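Local coordinates for Mlr3007 protein (Mesorhizobium loti, PDB 3QQM), which probably transfers the amino group of leucine, isoleucine and valine to 2-oxoglutarate, using pyridoxal 5'-phosphate as cofactor, at residues D15-T21 against T73-R79; V98-A104 against Q136-L142; Y197-K201 against P217-V221. One frame throughout, in Å; residues are numbered along the deposited sequence. Where two conformers were deposited one is given.

How the interactions relate
From the N terminus, interaction 1 pairs strands 17-25 and 71-78 antiparallel and closes a loop of 51 residues, about half helical. Interaction 2 closes a loop of 31 residues by setting strand 139-143 parallel to strand 99-103, and interaction 3 closes one of 15 by bringing helix 197-200 against the C-terminal strand 214-220. The three loops follow in series, without nesting or crossing. Interaction 1 lies across the chain's centre from the others, its nearest atoms about 11 Å from interaction 2 and about 17 Å from interaction 3. Interactions 2 and 3 both reach one mixed sheet, in which strands 99-103 and 214-220 are neighbours: Trp-99 O meets Lys-219 N at 2.8 Å, a probable hydrogen bond.

Interaction 1 of 3, residues D15-T21 against T73-R79; sequences DFELIET and TRLALAR. With EDO (1,2-ethanediol), chain Q.
Two neighbouring strands of the antiparallel sheet in the N-terminal half of this class-IV aminotransferase fold meet here. Segments 17-21 and 73-78 run at 163° between their N-to-C directions, their axes approaching to 4.5 Å, with extended backbone angles throughout. The register sets Leu-18 opposite Leu-77 and Glu-20 opposite Leu-75 as hydrogen-bonded pairs, with Ile-19 opposite Ala-76 and Thr-21 opposite Arg-74 as non-hydrogen-bonded pairs. Each hydrogen-bonded pair is satisfied both ways: Leu-18 N to Leu-77 O and Leu-77 N to Leu-18 O, both 2.8 Å; Glu-20 N to Leu-75 O, 2.9 Å, and Leu-75 N to Glu-20 O, 2.8 Å.

Leu-18, Glu-20, Leu-75 and Leu-77 share the face packed by helix 33-47, where Glu-20 (m, m) turns its carboxylate away from Leu-75 to a salt bridge with Arg-39 and a hydrogen bond with His-36. Glu-17, Ile-19, Thr-21, Arg-74 and Ala-76 occupy the other face; Glu-17 OE1 accepts from O2 of an ethanediol, probably from the crystallisation liquor, at 3.0 Å. Glu-17 N hydrogen-bonds to Ser-120 OG, and Arg-79 NH1 weakly to Leu-47 O.

Past the last pairs, at the segment ends, the contact is a salt bridge. Arg-79, t at chi1 and chi2 and then bent at chi3 (m), pairs twice with Asp-15 (t): NE donates to OD2 at 2.7 Å and NH2 to OD1 at 3.0 Å. OD1 of Asp-15 also accepts from Phe-16 N, 2.7 Å. One water donates to Phe-16 O at 2.6 Å and accepts from Arg-79 N at 3.0 Å.

Interaction 2 of 3, residues V98-A104 against Q136-L142; sequences VWILRLA and QADEVLL. With EDO (1,2-ethanediol), chain B; EDO (1,2-ethanediol), chain T.
Arg-102, Asp-138 and Leu-141 bury the most surface in this parallel pair of the mixed sheet, a beta-alpha-beta crossover whose connection holds helix 123-130. Strands 99-103 and 139-142 approach to 4.8 Å at 34°, with Leu-101 opposite Glu-139, Arg-102 opposite Val-140 and Leu-103 opposite Leu-141.

Asp-138 (m) has a turn-like backbone (phi/psi -76/-30) just before extended strand 139-142. Its OD2 accepts from Ile-100 N and its N donates to Ile-100 O, both 2.8 Å; that carbonyl also accepts weakly from Glu-139 N, 3.3 Å. Asp-138 CB lies over the Trp-99 five-membered ring, 3.6 Å from the centroid, a CH-pi contact. Arg-102 (m, m, m) folds back, CG 3.4 Å from Ala-137 CB and NH1 in a weak 3.4 Å hydrogen bond to Gln-136 O; its N makes a second weak hydrogen bond, 3.4 Å, to Glu-139 O. At the far end Leu-141 N donates to Arg-102 O and Leu-141 O accepts from Ala-104 N, both 2.9 Å; its CD1 meets Leu-101 CD1 at 4.1 Å.

Helix 123-130 packs on Ala-104, Val-140 and Leu-142; the side chains of Trp-99 and Leu-101 reach past strand 214-220, the next in the sheet, to touch strand 205-210.

Interaction 3 of 3, residues Y197-K201 against P217-V221; sequences YDDLK and PAKLV. With EDO (1,2-ethanediol), chain V.
Tyr-197 opens the weakly bonded helix 197-200, which lies over the face of the mixed sheet: Tyr-197 and Leu-200 also touch strands 139-143 and 149-152. With chi1 at t, the Tyr-197 ring presents one face to Leu-220 CD2, 3.8 Å from the centroid and 15° off the normal, a CH-pi contact. Tyr-197 OH donates a very short hydrogen bond to Val-221 O, 2.5 Å. Three residues on, Leu-200 (m, t) directs its CA-to-CB bond toward strand 214-220 and sets CB 3.4 Å from Leu-220 CD2. Lys-201, whose N hydrogen-bonds to Asp-198 O at 3.1 Å, lays CD 4.0 Å from Leu-220 CD2. The nearest CA pair, Lys-201 and Leu-220, is 6.9 Å apart, so the backbones stay apart and the side chains of the helix meet Leu-220 and the terminal carboxylate. The chemistry is therefore mainly apolar, with one hydrogen bond from the phenol to the C-terminal carboxylate, and the Lys-201 charge near that carboxylate but beyond a salt bridge (NZ to Val-221 OXT, 4.5 Å).

Interaction 1 of 3, residues D15-T21 against T73-R79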
loop_
_atom_site.group_PDB
_atom_site.type_symbol
_atom_site.label_atom_id
_atom_site.label_comp_id
_atom_site.label_asym_id
_atom_site.label_seq_id
_atom_site.Cartn_x
_atom_site.Cartn_y
_atom_site.Cartn_z
ATOM N N ASP A 15 -3.848 2.323 -20.581
ATOM C CA ASP A 15 -2.535 1.996 -20.051
ATOM C C ASP A 15 -2.562 2.401 -18.576
ATOM O O ASP A 15 -3.493 3.043 -18.138
ATOM C CB ASP A 15 -1.474 2.780 -20.824
ATOM C CG ASP A 15 -0.075 2.332 -20.531
ATOM O OD1 ASP A 15 0.132 1.323 -19.825
ATOM O OD2 ASP A 15 0.832 2.988 -21.038
ATOM N N PHE A 16 -1.562 2.029 -17.800
ATOM C CA PHE A 16 -1.571 2.388 -16.382
ATOM C C PHE A 16 -0.451 3.379 -16.023
ATOM O O PHE A 16 0.420 3.648 -16.822
ATOM C CB PHE A 16 -1.457 1.138 -15.531
ATOM C CG PHE A 16 -0.229 0.373 -15.788
ATOM C CD1 PHE A 16 0.951 0.700 -15.134
ATOM C CD2 PHE A 16 -0.229 -0.675 -16.714
ATOM C CE1 PHE A 16 2.101 0.005 -15.394
ATOM C CE2 PHE A 16 0.921 -1.390 -16.969
ATOM C CZ PHE A 16 2.083 -1.066 -16.314
ATOM N N GLU A 17 -0.519 3.906 -14.812
ATOM C CA GLU A 17 0.455 4.825 -14.298
ATOM C C GLU A 17 1.031 4.246 -13.029
ATOM O O GLU A 17 0.409 3.398 -12.397
ATOM C CB GLU A 17 -0.191 6.179 -13.963
ATOM C CG GLU A 17 -0.832 6.846 -15.159
ATOM C CD GLU A 17 -1.515 8.174 -14.840
ATOM O OE1 GLU A 17 -1.330 8.716 -13.742
ATOM O OE2 GLU A 17 -2.224 8.683 -15.718
ATOM N N LEU A 18 2.247 4.653 -12.693
ATOM C CA LEU A 18 2.872 4.235 -11.442
ATOM C C LEU A 18 2.467 5.263 -10.404
ATOM O O LEU A 18 2.402 6.458 -10.696
ATOM C CB LEU A 18 4.392 4.141 -11.569
ATOM C CG LEU A 18 4.825 2.991 -12.478
ATOM C CD1 LEU A 18 6.317 3.039 -12.792
ATOM C CD2 LEU A 18 4.432 1.632 -11.834
ATOM N N ILE A 19 2.220 4.793 -9.196
ATOM C CA ILE A 19 1.758 5.624 -8.111
ATOM C C ILE A 19 2.554 5.438 -6.810
ATOM O O ILE A 19 3.021 4.334 -6.486
ATOM C CB ILE A 19 0.266 5.259 -7.824
ATOM C CG1 ILE A 19 -0.601 5.512 -9.064
ATOM C CG2 ILE A 19 -0.301 6.035 -6.631
ATOM C CD1 ILE A 19 -0.597 6.959 -9.505
ATOM N N GLU A 20 2.707 6.531 -6.078
ATOM C CA GLU A 20 3.358 6.538 -4.752
ATOM C C GLU A 20 2.540 7.481 -3.877
ATOM O O GLU A 20 2.252 8.615 -4.279
ATOM C CB GLU A 20 4.823 6.996 -4.800
ATOM C CG GLU A 20 5.769 6.044 -5.503
ATOM C CD GLU A 20 5.970 4.730 -4.751
ATOM O OE1 GLU A 20 5.804 4.712 -3.489
ATOM O OE2 GLU A 20 6.314 3.722 -5.409
ATOM N N THR A 21 2.160 6.990 -2.692
ATOM C CA THR A 21 1.386 7.745 -1.741
ATOM C C THR A 21 2.218 7.818 -0.477
ATOM O O THR A 21 2.483 6.797 0.174
ATOM C CB THR A 21 0.024 7.088 -1.492
ATOM O OG1 THR A 21 -0.667 6.987 -2.735
ATOM C CG2 THR A 21 -0.810 7.903 -0.503
ATOM N N THR A 73 0.513 12.939 0.156
ATOM C CA THR A 73 1.022 13.301 -1.130
ATOM C C THR A 73 0.928 12.159 -2.108
ATOM O O THR A 73 1.421 11.085 -1.836
ATOM C CB THR A 73 2.487 13.694 -1.004
ATOM O OG1 THR A 73 2.612 14.749 -0.029
ATOM C CG2 THR A 73 3.050 14.132 -2.371
ATOM N N ARG A 74 0.285 12.396 -3.249
ATOM C CA ARG A 74 0.171 11.371 -4.269
ATOM C C ARG A 74 1.020 11.763 -5.478
ATOM O O ARG A 74 0.774 12.790 -6.111
ATOM C CB ARG A 74 -1.279 11.164 -4.721
ATOM C CG ARG A 74 -1.418 9.968 -5.682
ATOM C CD ARG A 74 -2.723 9.914 -6.452
ATOM N NE ARG A 74 -2.873 11.093 -7.308
ATOM C CZ ARG A 74 -3.739 12.087 -7.094
ATOM N NH1 ARG A 74 -4.638 12.020 -6.104
ATOM N NH2 ARG A 74 -3.762 13.117 -7.917
ATOM N N LEU A 75 1.980 10.904 -5.812
ATOM C CA LEU A 75 2.879 11.085 -6.962
ATOM C C LEU A 75 2.480 10.068 -8.012
ATOM O O LEU A 75 2.299 8.906 -7.674
ATOM C CB LEU A 75 4.316 10.837 -6.551
ATOM C CG LEU A 75 5.390 11.048 -7.610
ATOM C CD1 LEU A 75 5.447 12.515 -8.063
ATOM C CD2 LEU A 75 6.768 10.569 -7.076
ATOM N N ALA A 76 2.321 10.497 -9.269
ATOM C CA ALA A 76 1.931 9.594 -10.361
ATOM C C ALA A 76 2.809 9.798 -11.586
ATOM O O ALA A 76 3.160 10.916 -11.922
ATOM C CB ALA A 76 0.463 9.780 -10.733
ATOM N N LEU A 77 3.140 8.690 -12.247
ATOM C CA LEU A 77 3.974 8.698 -13.438
ATOM C C LEU A 77 3.342 7.905 -14.589
ATOM O O LEU A 77 2.961 6.744 -14.429
ATOM C CB LEU A 77 5.319 8.074 -13.095
ATOM C CG LEU A 77 6.376 7.999 -14.186
ATOM C CD1 LEU A 77 6.868 9.411 -14.569
ATOM C CD2 LEU A 77 7.528 7.103 -13.711
ATOM N N ALA A 78 3.247 8.540 -15.743
ATOM C CA ALA A 78 2.733 7.911 -16.949
ATOM C C ALA A 78 3.931 7.401 -17.765
ATOM O O ALA A 78 5.050 7.932 -17.640
ATOM C CB ALA A 78 1.892 8.888 -17.776
ATOM N N ARG A 79 3.685 6.373 -18.578
ATOM C CA ARG A 79 4.708 5.750 -19.408
ATOM C C ARG A 79 5.487 6.757 -20.281
ATOM O O ARG A 79 6.665 6.543 -20.566
ATOM C CB ARG A 79 4.065 4.672 -20.280
ATOM C CG ARG A 79 5.022 3.900 -21.192
ATOM C CD ARG A 79 4.258 2.928 -22.063
ATOM N NE ARG A 79 3.403 2.058 -21.255
ATOM C CZ ARG A 79 3.816 0.951 -20.627
ATOM N NH1 ARG A 79 5.095 0.563 -20.684
ATOM N NH2 ARG A 79 2.954 0.232 -19.916
HETATM C C1 EDO Q . 0.498 11.873 -15.798
HETATM O O1 EDO Q . -0.864 11.632 -16.151
HETATM C C2 EDO Q . 0.795 11.401 -14.370
HETATM O O2 EDO Q . -0.319 11.536 -13.486
HETATM O O HOH W 1 0.821 5.482 -18.691
#

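Interaction 2 of 3, residues V98-A104 against Q136-L142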
loop_
_atom_site.group_PDB
_atom_site.type_symbol
_atom_site.label_atom_id
_atom_site.label_comp_id
_atom_site.label_asym_id
_atom_site.label_seq_id
_atom_site.Cartn_x
_atom_site.Cartn_y
_atom_site.Cartn_z
ATOM N N VAL A 98 -9.626 1.280 15.867
ATOM C CA VAL A 98 -9.372 -0.088 15.432
ATOM C C VAL A 98 -10.187 -0.325 14.173
ATOM O O VAL A 98 -11.387 -0.129 14.168
ATOM C CB VAL A 98 -9.756 -1.140 16.495
ATOM C CG1 VAL A 98 -9.583 -2.570 15.930
ATOM C CG2 VAL A 98 -8.920 -0.960 17.764
ATOM N N TRP A 99 -9.511 -0.694 13.093
ATOM C CA TRP A 99 -10.146 -0.992 11.805
ATOM C C TRP A 99 -10.717 -2.408 11.742
ATOM O O TRP A 99 -10.051 -3.373 12.146
ATOM C CB TRP A 99 -9.116 -0.814 10.680
ATOM C CG TRP A 99 -9.064 0.549 10.106
ATOM C CD1 TRP A 99 -9.453 1.717 10.705
ATOM C CD2 TRP A 99 -8.408 0.928 8.902
ATOM N NE1 TRP A 99 -9.217 2.773 9.881
ATOM C CE2 TRP A 99 -8.546 2.326 8.776
ATOM C CE3 TRP A 99 -7.773 0.219 7.890
ATOM C CZ2 TRP A 99 -8.074 3.019 7.687
ATOM C CZ3 TRP A 99 -7.308 0.900 6.811
ATOM C CH2 TRP A 99 -7.460 2.297 6.708
ATOM N N ILE A 100 -11.955 -2.505 11.243
ATOM C CA ILE A 100 -12.644 -3.766 11.081
ATOM C C ILE A 100 -12.290 -4.314 9.714
ATOM O O ILE A 100 -12.388 -3.593 8.716
ATOM C CB ILE A 100 -14.179 -3.596 11.131
ATOM C CG1 ILE A 100 -14.630 -2.923 12.437
ATOM C CG2 ILE A 100 -14.872 -4.957 10.964
ATOM C CD1 ILE A 100 -16.131 -2.681 12.496
ATOM N N LEU A 101 -11.878 -5.579 9.665
ATOM C CA LEU A 101 -11.516 -6.219 8.399
ATOM C C LEU A 101 -12.501 -7.285 8.036
ATOM O O LEU A 101 -13.046 -7.942 8.918
ATOM C CB LEU A 101 -10.142 -6.895 8.508
ATOM C CG LEU A 101 -9.016 -6.024 9.006
ATOM C CD1 LEU A 101 -7.756 -6.843 9.123
ATOM C CD2 LEU A 101 -8.811 -4.847 8.079
ATOM N N ARG A 102 -12.690 -7.477 6.730
ATOM C CA ARG A 102 -13.541 -8.528 6.184
ATOM C C ARG A 102 -12.805 -9.139 4.975
ATOM O O ARG A 102 -11.937 -8.484 4.358
ATOM C CB ARG A 102 -14.897 -7.996 5.720
ATOM C CG ARG A 102 -15.685 -7.223 6.752
ATOM C CD ARG A 102 -16.194 -8.074 7.842
ATOM N NE ARG A 102 -17.290 -8.921 7.365
ATOM C CZ ARG A 102 -18.587 -8.612 7.460
ATOM N NH1 ARG A 102 -18.992 -7.467 8.018
ATOM N NH2 ARG A 102 -19.481 -9.458 6.988
ATOM N N LEU A 103 -13.172 -10.370 4.625
ATOM C CA LEU A 103 -12.574 -11.076 3.503
ATOM C C LEU A 103 -13.399 -10.925 2.241
ATOM O O LEU A 103 -14.608 -11.217 2.222
ATOM C CB LEU A 103 -12.465 -12.563 3.813
ATOM C CG LEU A 103 -11.885 -13.486 2.735
ATOM C CD1 LEU A 103 -10.420 -13.179 2.473
ATOM C CD2 LEU A 103 -12.068 -14.941 3.173
ATOM N N ALA A 104 -12.750 -10.469 1.185
ATOM C CA ALA A 104 -13.415 -10.333 -0.085
ATOM C C ALA A 104 -13.468 -11.683 -0.757
ATOM O O ALA A 104 -12.620 -12.530 -0.504
ATOM C CB ALA A 104 -12.647 -9.363 -1.007
ATOM N N GLN A 136 -19.198 -1.817 7.311
ATOM C CA GLN A 136 -18.989 -3.269 7.395
ATOM C C GLN A 136 -17.486 -3.607 7.468
ATOM O O GLN A 136 -17.100 -4.596 8.068
ATOM C CB GLN A 136 -19.627 -3.975 6.192
ATOM C CG GLN A 136 -21.141 -3.890 6.126
ATOM C CD GLN A 136 -21.737 -4.517 4.835
ATOM O OE1 GLN A 136 -21.275 -4.263 3.724
ATOM N NE2 GLN A 136 -22.802 -5.293 4.997
ATOM N N ALA A 137 -16.656 -2.777 6.832
ATOM C CA ALA A 137 -15.212 -2.978 6.831
ATOM C C ALA A 137 -14.448 -1.695 6.520
ATOM O O ALA A 137 -14.717 -1.010 5.542
ATOM C CB ALA A 137 -14.831 -4.078 5.819
ATOM N N ASP A 138 -13.514 -1.363 7.381
ATOM C CA ASP A 138 -12.662 -0.202 7.175
ATOM C C ASP A 138 -11.642 -0.594 6.108
ATOM O O ASP A 138 -11.201 0.256 5.301
ATOM C CB ASP A 138 -11.999 0.183 8.476
ATOM C CG ASP A 138 -13.004 0.655 9.507
ATOM O OD1 ASP A 138 -13.572 1.768 9.303
ATOM O OD2 ASP A 138 -13.204 -0.058 10.521
ATOM N N GLU A 139 -11.319 -1.900 6.066
ATOM C CA GLU A 139 -10.397 -2.451 5.072
ATOM C C GLU A 139 -10.830 -3.867 4.694
ATOM O O GLU A 139 -11.336 -4.616 5.510
ATOM C CB GLU A 139 -8.950 -2.406 5.592
ATOM C CG GLU A 139 -7.850 -3.043 4.710
ATOM C CD GLU A 139 -7.720 -2.414 3.308
ATOM O OE1 GLU A 139 -8.733 -2.297 2.598
ATOM O OE2 GLU A 139 -6.569 -2.141 2.880
ATOM N N VAL A 140 -10.598 -4.216 3.435
ATOM C CA VAL A 140 -10.978 -5.484 2.884
ATOM C C VAL A 140 -9.744 -6.255 2.497
ATOM O O VAL A 140 -8.883 -5.733 1.780
ATOM C CB VAL A 140 -11.862 -5.247 1.620
ATOM C CG1 VAL A 140 -12.273 -6.562 0.953
ATOM C CG2 VAL A 140 -13.065 -4.451 1.999
ATOM N N LEU A 141 -9.651 -7.501 2.952
ATOM C CA LEU A 141 -8.523 -8.332 2.612
ATOM C C LEU A 141 -8.855 -9.221 1.418
ATOM O O LEU A 141 -10.021 -9.585 1.198
ATOM C CB LEU A 141 -8.109 -9.223 3.786
ATOM C CG LEU A 141 -7.805 -8.567 5.139
ATOM C CD1 LEU A 141 -7.276 -9.621 6.134
ATOM C CD2 LEU A 141 -6.811 -7.404 4.979
ATOM N N LEU A 142 -7.819 -9.556 0.649
ATOM C CA LEU A 142 -7.926 -10.441 -0.496
ATOM C C LEU A 142 -6.960 -11.620 -0.321
ATOM O O LEU A 142 -5.833 -11.445 0.147
ATOM C CB LEU A 142 -7.556 -9.719 -1.808
ATOM C CG LEU A 142 -8.408 -8.530 -2.258
ATOM C CD1 LEU A 142 -8.048 -7.314 -1.425
ATOM C CD2 LEU A 142 -8.186 -8.233 -3.725
HETATM C C1 EDO B . -16.485 3.309 11.072
HETATM O O1 EDO B . -15.085 3.013 10.977
HETATM C C2 EDO B . -17.319 2.122 10.594
HETATM O O2 EDO B . -16.833 0.878 11.132
HETATM C C1 EDO T . -9.995 2.475 1.507
HETATM O O1 EDO T . -11.240 2.881 0.933
HETATM C C2 EDO T . -10.258 1.657 2.771
HETATM O O2 EDO T . -10.352 0.265 2.480
HETATM O O HOH W 2 -13.780 0.776 13.077
#

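Interaction 3 of 3, residues Y197-K201 against P217-V221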
loop_
_atom_site.group_PDB
_atom_site.type_symbol
_atom_site.label_atom_id
_atom_site.label_comp_id
_atom_site.label_asym_id
_atom_site.label_seq_id
_atom_site.Cartn_x
_atom_site.Cartn_y
_atom_site.Cartn_z
ATOM N N TYR A 197 -7.337 -16.791 6.023
ATOM C CA TYR A 197 -8.201 -15.936 6.812
ATOM C C TYR A 197 -8.475 -16.595 8.126
ATOM O O TYR A 197 -8.414 -15.959 9.175
ATOM C CB TYR A 197 -9.533 -15.675 6.111
ATOM C CG TYR A 197 -10.282 -14.520 6.714
ATOM C CD1 TYR A 197 -9.781 -13.237 6.574
ATOM C CD2 TYR A 197 -11.508 -14.686 7.368
ATOM C CE1 TYR A 197 -10.433 -12.133 7.094
ATOM C CE2 TYR A 197 -12.204 -13.566 7.900
ATOM C CZ TYR A 197 -11.644 -12.292 7.747
ATOM O OH TYR A 197 -12.214 -11.126 8.229
ATOM N N ASP A 198 -8.736 -17.885 8.073
ATOM C CA ASP A 198 -9.061 -18.639 9.275
ATOM C C ASP A 198 -7.899 -18.654 10.295
ATOM O O ASP A 198 -8.134 -18.552 11.488
ATOM C CB ASP A 198 -9.474 -20.055 8.903
ATOM C CG ASP A 198 -10.074 -20.782 10.056
ATOM O OD1 ASP A 198 -11.252 -20.518 10.400
ATOM O OD2 ASP A 198 -9.363 -21.632 10.608
ATOM N N ASP A 199 -6.657 -18.792 9.817
ATOM C CA ASP A 199 -5.477 -18.735 10.699
ATOM C C ASP A 199 -5.419 -17.411 11.460
ATOM O O ASP A 199 -5.014 -17.386 12.599
ATOM C CB ASP A 199 -4.169 -18.857 9.894
ATOM C CG ASP A 199 -3.993 -20.208 9.257
ATOM O OD1 ASP A 199 -4.521 -21.193 9.830
ATOM O OD2 ASP A 199 -3.293 -20.284 8.207
ATOM N N LEU A 200 -5.777 -16.307 10.793
ATOM C CA LEU A 200 -5.782 -14.981 11.417
ATOM C C LEU A 200 -6.652 -14.897 12.649
ATOM O O LEU A 200 -6.409 -14.079 13.519
ATOM C CB LEU A 200 -6.234 -13.907 10.431
ATOM C CG LEU A 200 -5.224 -13.516 9.368
ATOM C CD1 LEU A 200 -5.784 -12.449 8.462
ATOM C CD2 LEU A 200 -3.933 -13.026 10.027
ATOM N N LYS A 201 -7.691 -15.718 12.711
ATOM C CA LYS A 201 -8.562 -15.717 13.868
ATOM C C LYS A 201 -7.764 -16.086 15.123
ATOM O O LYS A 201 -8.206 -15.809 16.231
ATOM C CB LYS A 201 -9.731 -16.700 13.680
ATOM C CG LYS A 201 -10.847 -16.263 12.682
ATOM C CD LYS A 201 -11.676 -15.078 13.281
ATOM C CE LYS A 201 -13.019 -14.817 12.574
ATOM N NZ LYS A 201 -13.838 -13.837 13.401
ATOM N N PRO A 217 -4.088 -0.813 14.153
ATOM C CA PRO A 217 -4.646 -1.965 14.848
ATOM C C PRO A 217 -5.901 -2.404 14.136
ATOM O O PRO A 217 -6.674 -1.562 13.725
ATOM C CB PRO A 217 -4.991 -1.410 16.245
ATOM C CG PRO A 217 -4.144 -0.228 16.399
ATOM C CD PRO A 217 -3.984 0.357 15.028
ATOM N N ALA A 218 -6.114 -3.706 14.004
ATOM C CA ALA A 218 -7.282 -4.179 13.280
ATOM C C ALA A 218 -7.922 -5.391 13.930
ATOM O O ALA A 218 -7.305 -6.077 14.761
ATOM C CB ALA A 218 -6.910 -4.479 11.852
ATOM N N LYS A 219 -9.166 -5.651 13.553
ATOM C CA LYS A 219 -9.888 -6.763 14.118
ATOM C C LYS A 219 -10.601 -7.469 12.995
ATOM O O LYS A 219 -11.244 -6.852 12.157
ATOM C CB LYS A 219 -10.866 -6.277 15.171
ATOM C CG LYS A 219 -11.298 -7.344 16.140
ATOM C CD LYS A 219 -12.228 -6.767 17.244
ATOM C CE LYS A 219 -13.662 -6.536 16.738
ATOM N NZ LYS A 219 -14.392 -7.835 16.510
ATOM N N LEU A 220 -10.494 -8.777 13.008
ATOM C CA LEU A 220 -11.050 -9.615 11.966
ATOM C C LEU A 220 -12.491 -9.951 12.249
ATOM O O LEU A 220 -12.872 -10.130 13.395
ATOM C CB LEU A 220 -10.242 -10.897 11.906
ATOM C CG LEU A 220 -10.197 -11.592 10.570
ATOM C CD1 LEU A 220 -9.456 -10.685 9.596
ATOM C CD2 LEU A 220 -9.509 -12.935 10.702
ATOM N N VAL A 221 -13.305 -9.964 11.202
ATOM C CA VAL A 221 -14.713 -10.289 11.322
ATOM C C VAL A 221 -15.175 -11.170 10.176
ATOM O O VAL A 221 -14.487 -11.334 9.138
ATOM C CB VAL A 221 -15.574 -9.053 11.315
ATOM C CG1 VAL A 221 -17.050 -9.454 11.321
ATOM C CG2 VAL A 221 -15.238 -8.179 12.508
ATOM O OXT VAL A 221 -16.286 -11.718 10.277
HETATM C C1 EDO V . -5.990 -5.479 17.518
HETATM O O1 EDO V . -5.868 -6.892 17.309
HETATM C C2 EDO V . -4.792 -4.947 18.308
HETATM O O2 EDO V . -3.585 -4.978 17.522
#